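Local structure of protein CsuE (Acinetobacter baumannii, 6FJY) at residues G119-D124 with I175-D180. The protein serves as the tip adhesion subunit of archaic chaperone-usher Csu pili, which probably carry cell attachment in biofilm formation. Numbering follows the deposited sequence.
Sequences GVYQAD and ITVLPD
The ring of Tyr121 leans back along its own strand towards Gly119 and turns its CD1/CE1 side to Val177. CG sits anti to the carbonyl carbon (chi1 -74°), and CD1 comes to 3.6 Å from Val177 CG2, the two side chains crossing obliquely. Gly119 O lies in the ring plane at its edge. Directly across the strand pair, Tyr121 CB faces Ile175 CB at 4.4 Å. Tyr121, Ile175 and Val177 share one face of the pair, all three buried; Phe59 of strand 58-61 packs on Tyr121 and Ile175, and Leu68 of strand 67-73 on all three. The phenol OH is hydrogen-bonded to Ser117 O, just before the strand. On the other face Val120 CG2 touches Thr176 OG1 only loosely, at 4.2 Å, and Val120 also packs on Ile229 of the CsuC chain.

Four backbone bonds tie the antiparallel strands. Val177 N reaches Gly119 O at 2.9 Å, and its return bond, Gly119 N to Val177 O, uses a carbonyl lone pair. Tyr121 N and Ile175 O close to 2.8 Å, though this bond is the most bent of the four (133° at the hydrogen). At Gly119 (phi 153°) a CB would jam against the preceding carbonyl O, so the backbone itself calls for glycine.

In this regular antiparallel pairing within an Ig-like beta sandwich, Gly119, Tyr121, Ile175 and Val177 satisfy one another's backbone N and O, whereas Thr176 turns its backbone to strand 9-15; side-chain packing on the buried face is apolar.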
# COMPACT_ATOMS: atom_id res chain seq x y z
N GLY D 119 -1.64 -3.53 9.59
CA GLY D 119 -0.83 -3.12 10.72
C GLY D 119 0.56 -3.69 10.58
O GLY D 119 0.88 -4.38 9.61
N VAL D 120 1.39 -3.40 11.57
CA VAL D 120 2.75 -3.93 11.60
C VAL D 120 2.76 -5.22 12.41
O VAL D 120 2.05 -5.35 13.41
CB VAL D 120 3.74 -2.90 12.16
CG1 VAL D 120 3.43 -2.60 13.63
CG2 VAL D 120 5.15 -3.40 11.99
N TYR D 121 3.54 -6.18 11.94
CA TYR D 121 3.57 -7.52 12.51
C TYR D 121 5.03 -7.89 12.75
O TYR D 121 5.77 -8.16 11.79
CB TYR D 121 2.87 -8.52 11.59
CG TYR D 121 1.36 -8.37 11.62
CD1 TYR D 121 0.73 -7.30 11.00
CD2 TYR D 121 0.56 -9.31 12.25
CE1 TYR D 121 -0.65 -7.15 11.03
CE2 TYR D 121 -0.82 -9.18 12.28
CZ TYR D 121 -1.42 -8.09 11.67
OH TYR D 121 -2.79 -7.96 11.70
N GLN D 122 5.44 -7.88 14.01
CA GLN D 122 6.84 -8.04 14.39
C GLN D 122 7.11 -9.49 14.78
O GLN D 122 6.36 -10.06 15.58
CB GLN D 122 7.19 -7.12 15.55
CG GLN D 122 8.68 -7.02 15.83
CD GLN D 122 9.42 -6.31 14.72
OE1 GLN D 122 10.56 -6.65 14.40
NE2 GLN D 122 8.78 -5.31 14.13
N ALA D 123 8.16 -10.07 14.22
CA ALA D 123 8.54 -11.42 14.60
C ALA D 123 8.78 -11.48 16.10
O ALA D 123 9.23 -10.51 16.72
CB ALA D 123 9.79 -11.86 13.83
N ASP D 124 8.43 -12.62 16.70
CA ASP D 124 8.42 -12.71 18.15
C ASP D 124 9.82 -12.88 18.71
O ASP D 124 10.08 -12.50 19.86
CB ASP D 124 7.51 -13.86 18.58
CG ASP D 124 6.06 -13.60 18.26
OD1 ASP D 124 5.68 -12.41 18.24
OD2 ASP D 124 5.31 -14.56 18.02
N ILE D 175 6.82 -7.54 9.13
CA ILE D 175 5.88 -7.67 8.02
C ILE D 175 4.79 -6.63 8.21
O ILE D 175 4.13 -6.60 9.25
CB ILE D 175 5.27 -9.08 7.94
CG1 ILE D 175 6.35 -10.13 7.71
CG2 ILE D 175 4.18 -9.15 6.86
CD1 ILE D 175 5.84 -11.56 7.84
N THR D 176 4.59 -5.79 7.20
CA THR D 176 3.58 -4.74 7.24
C THR D 176 2.44 -5.13 6.30
O THR D 176 2.61 -5.16 5.08
CB THR D 176 4.18 -3.38 6.85
OG1 THR D 176 5.20 -3.02 7.78
CG2 THR D 176 3.10 -2.32 6.86
N VAL D 177 1.29 -5.41 6.88
CA VAL D 177 0.07 -5.72 6.15
C VAL D 177 -0.63 -4.41 5.83
O VAL D 177 -0.91 -3.62 6.74
CB VAL D 177 -0.83 -6.65 6.97
CG1 VAL D 177 -2.01 -7.12 6.16
CG2 VAL D 177 -0.02 -7.84 7.50
N LEU D 178 -0.92 -4.18 4.53
CA LEU D 178 -1.45 -2.92 4.05
C LEU D 178 -2.95 -2.99 3.84
O LEU D 178 -3.48 -4.04 3.48
CB LEU D 178 -0.78 -2.52 2.73
CG LEU D 178 0.71 -2.22 2.84
CD1 LEU D 178 1.29 -1.94 1.47
CD2 LEU D 178 0.93 -1.05 3.75
N PRO D 179 -3.65 -1.89 4.07
CA PRO D 179 -5.07 -1.82 3.69
C PRO D 179 -5.23 -2.04 2.20
O PRO D 179 -4.37 -1.68 1.39
CB PRO D 179 -5.48 -0.41 4.10
CG PRO D 179 -4.49 -0.01 5.13
CD PRO D 179 -3.20 -0.66 4.74
N ASP D 180 -6.36 -2.63 1.83
CA ASP D 180 -6.56 -3.14 0.48
C ASP D 180 -8.04 -3.12 0.14
O ASP D 180 -8.89 -3.37 1.00
CB ASP D 180 -5.99 -4.56 0.37
CG ASP D 180 -5.80 -4.99 -1.07
OD1 ASP D 180 -6.08 -4.18 -1.97
OD2 ASP D 180 -5.37 -6.14 -1.28